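Local coordinates for C24 protein (PDB 6OV6) that probably forms, as a metal-binding trimer, the receptor-binding tip of the long tail fibre of a temperate bacteriophage, at the interface of chains A and B. Sequence-based numbering; all coordinates share one arbitrary frame. Chains: chain A/B, C24 protein.

Contact 1: the interface of chains A and B. Residues chain A 202-204, 207, 222; chain B 207, 220, 222.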
loop_
_atom_site.group_PDB
_atom_site.type_symbol
_atom_site.label_atom_id
_atom_site.label_comp_id
_atom_site.label_asym_id
_atom_site.label_seq_id
_atom_site.Cartn_x
_atom_site.Cartn_y
_atom_site.Cartn_z
ATOM N N VAL A 202 -12.696 43.991 -41.225
ATOM C CA VAL A 202 -14.006 44.566 -41.552
ATOM C C VAL A 202 -13.930 45.017 -43.010
ATOM O O VAL A 202 -13.098 45.867 -43.327
ATOM C CB VAL A 202 -14.447 45.722 -40.599
ATOM C CG1 VAL A 202 -15.880 46.179 -40.926
ATOM C CG2 VAL A 202 -14.340 45.290 -39.134
ATOM N N PRO A 203 -14.768 44.471 -43.904
ATOM C CA PRO A 203 -14.701 44.900 -45.314
ATOM C C PRO A 203 -15.399 46.230 -45.591
ATOM O O PRO A 203 -16.428 46.542 -44.980
ATOM C CB PRO A 203 -15.391 43.755 -46.059
ATOM C CG PRO A 203 -16.397 43.241 -45.080
ATOM C CD PRO A 203 -15.835 43.467 -43.693
ATOM N N ARG A 204 -14.846 47.008 -46.530
ATOM C CA ARG A 204 -15.482 48.251 -46.995
ATOM C C ARG A 204 -16.601 47.894 -48.008
ATOM O O ARG A 204 -17.509 48.705 -48.223
ATOM C CB ARG A 204 -14.461 49.236 -47.622
ATOM C CG ARG A 204 -13.678 48.646 -48.826
ATOM C CD ARG A 204 -12.850 49.669 -49.555
ATOM N NE ARG A 204 -11.993 49.003 -50.534
ATOM C CZ ARG A 204 -11.601 49.530 -51.688
ATOM N NH1 ARG A 204 -11.994 50.750 -52.038
ATOM N NH2 ARG A 204 -10.844 48.829 -52.519
ATOM N N TRP A 207 -21.787 45.409 -48.408
ATOM C CA TRP A 207 -22.825 45.799 -47.448
ATOM C C TRP A 207 -24.235 45.760 -48.047
ATOM O O TRP A 207 -25.208 46.045 -47.352
ATOM C CB TRP A 207 -22.515 47.196 -46.902
ATOM C CG TRP A 207 -21.316 47.203 -46.003
ATOM C CD1 TRP A 207 -20.004 47.271 -46.382
ATOM C CD2 TRP A 207 -21.318 47.084 -44.574
ATOM N NE1 TRP A 207 -19.190 47.198 -45.273
ATOM C CE2 TRP A 207 -19.971 47.128 -44.147
ATOM C CE3 TRP A 207 -22.335 46.980 -43.604
ATOM C CZ2 TRP A 207 -19.610 47.043 -42.788
ATOM C CZ3 TRP A 207 -21.976 46.906 -42.256
ATOM C CH2 TRP A 207 -20.629 46.927 -41.863
ATOM N N ILE A 222 -25.260 53.142 -41.982
ATOM C CA ILE A 222 -24.175 53.315 -42.967
ATOM C C ILE A 222 -24.724 53.595 -44.361
ATOM O O ILE A 222 -25.637 52.908 -44.807
ATOM C CB ILE A 222 -23.204 52.097 -42.994
ATOM C CG1 ILE A 222 -22.441 51.969 -41.659
ATOM C CG2 ILE A 222 -22.209 52.189 -44.198
ATOM C CD1 ILE A 222 -21.610 50.634 -41.498
ATOM N N TRP B 207 -10.881 55.079 -42.818
ATOM C CA TRP B 207 -11.247 54.196 -43.922
ATOM C C TRP B 207 -10.583 54.589 -45.248
ATOM O O TRP B 207 -10.786 53.902 -46.271
ATOM C CB TRP B 207 -12.768 54.177 -44.082
ATOM C CG TRP B 207 -13.446 53.466 -42.949
ATOM C CD1 TRP B 207 -13.753 53.975 -41.720
ATOM C CD2 TRP B 207 -13.799 52.079 -42.915
ATOM N NE1 TRP B 207 -14.316 52.998 -40.933
ATOM C CE2 TRP B 207 -14.355 51.821 -41.641
ATOM C CE3 TRP B 207 -13.734 51.028 -43.857
ATOM C CZ2 TRP B 207 -14.873 50.569 -41.298
ATOM C CZ3 TRP B 207 -14.224 49.781 -43.506
ATOM C CH2 TRP B 207 -14.781 49.557 -42.241
ATOM N N GLY B 220 -22.905 48.914 -52.647
ATOM C CA GLY B 220 -22.612 48.223 -51.385
ATOM C C GLY B 220 -21.271 48.549 -50.739
ATOM O O GLY B 220 -20.904 47.935 -49.734
ATOM N N ILE B 222 -18.924 51.168 -48.635
ATOM C CA ILE B 222 -19.063 52.256 -47.660
ATOM C C ILE B 222 -18.659 53.614 -48.263
ATOM O O ILE B 222 -17.616 53.728 -48.906
ATOM C CB ILE B 222 -18.251 51.980 -46.352
ATOM C CG1 ILE B 222 -18.792 50.731 -45.619
ATOM C CG2 ILE B 222 -18.230 53.220 -45.422
ATOM C CD1 ILE B 222 -17.915 50.264 -44.358
#
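At the distal end of the fibre, the loop that follows strand 199-202 of chain A packs against the loop segment of chain B that leads up to the strand starting at residue 223, and the core of the contact is B:Ile222 lying across A:Trp207. CG1 of B:Ile222 sits over the face of the five-membered ring of the indole, 3.9 Å from its centroid, a CH-pi contact, while CD1 overhangs the rim at the ring nitrogen, 3.4 Å from NE1 of A:Trp207. With CG1 beside the backbone N (chi1 -64°) and the chain running on extended, the ethyl arm crosses the pyrrole rim of the indole at a slant. A:Ile222, the same residue of the other copy, brings its CD1 against a face of A:Trp207 near the rim, and its CG2 meets CG1 of B:Ile222 at 4.0 Å. Backbone bonds hold this packing in register: B:Ile222 N gives a hydrogen bond to A:Arg204 O at 2.9 Å. A:Trp207 N bonds to B:Gly220 O at 3.0 Å. Within chain A, the indole NE1 of A:Trp207 donates to A:Pro203 O (2.9 Å), which fixes the turn of the ring that B:Ile222 packs on. The indole of each copy probably serves both neighbours, since B:Trp207 meets chain A from its other side, by an edge: its benzo corner CH2 lies 3.8 Å from CG1 of A:Val202, which is in the ring plane.

Contact 2: the interface of chains A and B. Residues chain A 204-206, 224, 241; chain B 220-222.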
loop_
_atom_site.group_PDB
_atom_site.type_symbol
_atom_site.label_atom_id
_atom_site.label_comp_id
_atom_site.label_asym_id
_atom_site.label_seq_id
_atom_site.Cartn_x
_atom_site.Cartn_y
_atom_site.Cartn_z
ATOM N N ARG A 204 -14.846 47.008 -46.530
ATOM C CA ARG A 204 -15.482 48.251 -46.995
ATOM C C ARG A 204 -16.601 47.894 -48.008
ATOM O O ARG A 204 -17.509 48.705 -48.223
ATOM C CB ARG A 204 -14.461 49.236 -47.622
ATOM C CG ARG A 204 -13.678 48.646 -48.826
ATOM C CD ARG A 204 -12.850 49.669 -49.555
ATOM N NE ARG A 204 -11.993 49.003 -50.534
ATOM C CZ ARG A 204 -11.601 49.530 -51.688
ATOM N NH1 ARG A 204 -11.994 50.750 -52.038
ATOM N NH2 ARG A 204 -10.844 48.829 -52.519
ATOM N N ASP A 205 -16.502 46.694 -48.655
ATOM C CA ASP A 205 -17.452 46.212 -49.659
ATOM C C ASP A 205 -18.368 45.128 -49.130
ATOM O O ASP A 205 -18.072 44.523 -48.090
ATOM C CB ASP A 205 -16.694 45.688 -50.905
ATOM C CG ASP A 205 -15.983 46.767 -51.701
ATOM O OD1 ASP A 205 -16.210 47.948 -51.423
ATOM O OD2 ASP A 205 -15.148 46.418 -52.554
ATOM N N GLY A 206 -19.448 44.878 -49.888
ATOM C CA GLY A 206 -20.415 43.817 -49.651
ATOM C C GLY A 206 -21.523 44.117 -48.681
ATOM O O GLY A 206 -22.158 43.190 -48.176
ATOM N N VAL A 224 -24.033 53.715 -48.440
ATOM C CA VAL A 224 -23.195 53.035 -49.425
ATOM C C VAL A 224 -23.424 53.587 -50.824
ATOM O O VAL A 224 -24.383 54.318 -51.056
ATOM C CB VAL A 224 -23.406 51.482 -49.399
ATOM C CG1 VAL A 224 -22.980 50.877 -48.061
ATOM C CG2 VAL A 224 -24.841 51.099 -49.726
ATOM N N SER A 241 -15.021 54.695 -49.712
ATOM C CA SER A 241 -14.023 54.299 -48.716
ATOM C C SER A 241 -12.850 53.648 -49.499
ATOM O O SER A 241 -13.061 53.091 -50.583
ATOM C CB SER A 241 -14.626 53.265 -47.766
ATOM O OG SER A 241 -15.283 52.259 -48.522
ATOM N N GLY B 220 -22.905 48.914 -52.647
ATOM C CA GLY B 220 -22.612 48.223 -51.385
ATOM C C GLY B 220 -21.271 48.549 -50.739
ATOM O O GLY B 220 -20.904 47.935 -49.734
ATOM N N ARG B 221 -20.521 49.498 -51.314
ATOM C CA ARG B 221 -19.257 49.992 -50.782
ATOM C C ARG B 221 -19.525 51.186 -49.848
ATOM O O ARG B 221 -20.223 52.127 -50.242
ATOM C CB ARG B 221 -18.306 50.406 -51.915
ATOM C CG ARG B 221 -17.053 51.136 -51.422
ATOM C CD ARG B 221 -16.012 51.293 -52.516
ATOM N NE ARG B 221 -15.439 50.004 -52.898
ATOM C CZ ARG B 221 -14.622 49.817 -53.932
ATOM N NH1 ARG B 221 -14.300 50.828 -54.722
ATOM N NH2 ARG B 221 -14.149 48.609 -54.200
ATOM N N ILE B 222 -18.924 51.168 -48.635
ATOM C CA ILE B 222 -19.063 52.256 -47.660
ATOM C C ILE B 222 -18.659 53.614 -48.263
ATOM O O ILE B 222 -17.616 53.728 -48.906
ATOM C CB ILE B 222 -18.251 51.980 -46.352
ATOM C CG1 ILE B 222 -18.792 50.731 -45.619
ATOM C CG2 ILE B 222 -18.230 53.220 -45.422
ATOM C CD1 ILE B 222 -17.915 50.264 -44.358
#
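B:Arg221 grips A:Asp205 side-on in a salt bridge between neighbouring loops of the fibre tip. NE of B:Arg221 bonds to the carboxylate OD1 of A:Asp205 at 2.6 Å. NH2 of B:Arg221 bonds to OD2 of A:Asp205 at 2.9 Å. Both oxygens use their syn lone pairs, the two flat groups are only 13° from coplanar, and both bonds are almost straight. The arginine extends from its backbone as far as CD and then bends at chi3 (-68°), bringing the NE edge round to the acid. Over one face of this guanidinium lies that of A:Arg204, stacked with planes 14° apart; its NH1 stands above the centre, 3.4 Å from CZ of B:Arg221. Charge on A:Asp205 probably eases this meeting of two arginines. In the next shell, A:Arg204 NH1 donates to A:Ser241 O at 3.0 Å, close to its own guanidinium plane, and so steadies the A:Arg204 side of the stack. A:Ser241 also faces the partner chain: its backbone N and its hydroxyl OG both donate to B:Ile222 O, the hydroxyl at 2.8 Å. That double grip ties down the backbone immediately after B:Arg221. On the other side of the B segment, A:Val224 of strand 223-225 forms an antiparallel beta bridge with B:Ile222, and its CB packs 3.9 Å from CA of B:Gly220.

Contact 3: the interface of chains A and B. Residues chain A 32, 35, 120; chain B 35, 120.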
loop_
_atom_site.group_PDB
_atom_site.type_symbol
_atom_site.label_atom_id
_atom_site.label_comp_id
_atom_site.label_asym_id
_atom_site.label_seq_id
_atom_site.Cartn_x
_atom_site.Cartn_y
_atom_site.Cartn_z
ATOM N N LEU A 32 8.501 -35.343 25.965
ATOM C CA LEU A 32 9.014 -34.005 25.623
ATOM C C LEU A 32 9.493 -33.903 24.178
ATOM O O LEU A 32 9.514 -32.803 23.616
ATOM C CB LEU A 32 10.063 -33.482 26.632
ATOM C CG LEU A 32 9.549 -33.241 28.079
ATOM C CD1 LEU A 32 10.686 -33.149 29.047
ATOM C CD2 LEU A 32 8.679 -31.993 28.185
ATOM N N LEU A 35 7.247 -32.113 21.624
ATOM C CA LEU A 35 7.357 -30.649 21.443
ATOM C C LEU A 35 8.049 -30.351 20.103
ATOM O O LEU A 35 7.760 -29.338 19.459
ATOM C CB LEU A 35 8.171 -29.994 22.597
ATOM C CG LEU A 35 7.590 -30.111 24.017
ATOM C CD1 LEU A 35 8.384 -29.243 24.990
ATOM C CD2 LEU A 35 6.093 -29.781 24.045
ATOM N N LEU A 120 13.925 -22.688 20.119
ATOM C CA LEU A 120 12.957 -21.795 20.739
ATOM C C LEU A 120 13.573 -20.410 20.956
ATOM O O LEU A 120 12.859 -19.420 20.850
ATOM C CB LEU A 120 12.463 -22.370 22.053
ATOM C CG LEU A 120 11.341 -23.372 21.912
ATOM C CD1 LEU A 120 11.235 -24.220 23.175
ATOM C CD2 LEU A 120 9.985 -22.661 21.603
ATOM N N LEU B 35 16.362 -28.101 22.129
ATOM C CA LEU B 35 15.097 -27.564 21.582
ATOM C C LEU B 35 14.945 -26.068 21.969
ATOM O O LEU B 35 14.387 -25.291 21.201
ATOM C CB LEU B 35 13.884 -28.349 22.118
ATOM C CG LEU B 35 13.814 -29.849 21.784
ATOM C CD1 LEU B 35 12.462 -30.429 22.213
ATOM C CD2 LEU B 35 14.042 -30.098 20.289
ATOM N N LEU B 120 5.914 -22.508 23.827
ATOM C CA LEU B 120 5.267 -23.050 22.633
ATOM C C LEU B 120 3.770 -22.753 22.648
ATOM O O LEU B 120 3.181 -22.537 21.592
ATOM C CB LEU B 120 5.501 -24.556 22.500
ATOM C CG LEU B 120 6.864 -24.939 21.963
ATOM C CD1 LEU B 120 7.205 -26.387 22.320
ATOM C CD2 LEU B 120 6.931 -24.751 20.462
#
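The 3-10 helices 28-35 of both chains meet the starts of the partner chains' helices 120-125, in the part of this phage tail-fibre protein of the C24-like family that lies far from the putative receptor-binding tip. B:Leu120 points a methyl at the last turn of the A 3-10 helix: its CD1 lies 3.7 Å from CB of A:Leu35 and also comes near CG and both methyls of that leucine, so one branch tip is set against the flank of the other side chain. The two cross at a slant. The other methyl of B:Leu120, CD2, touches CD2 of A:Leu120 at 3.9 Å, and these two copies of the same leucine meet at about a right angle. In both, CG stands beside the backbone N (chi1 -83° in A:Leu120, -78° in B:Leu120) and chi2 near 160° then sets the two CD2 methyls against each other. A polar bond borders this apolar cluster. A:Leu120 N, at the first turn of its helix, donates to B:Leu35 O at 2.9 Å, joining a helix start to the end of the partner's 3-10 helix. B:Leu35 CD1 reaches 4.0 Å from the backbone O of A:Leu32.

Contact 1 and contact 2 are one continuous patch: their C-alpha centres lie about 4 Å apart and they share A:Arg204, B:Gly220 and B:Ile222. B:Ile222 joins them, with its side chain serving the hydrophobic packing of contact 1 and its carbonyl the polar network of contact 2. Contact 3 shares no residue with them; its C-alpha centre is about 106 Å from that of contact 1 and 109 Å from that of contact 2. The same two chains therefore hold together near both ends of a long fibre, and with three copies in the assembly such contacts probably recur around the trimer.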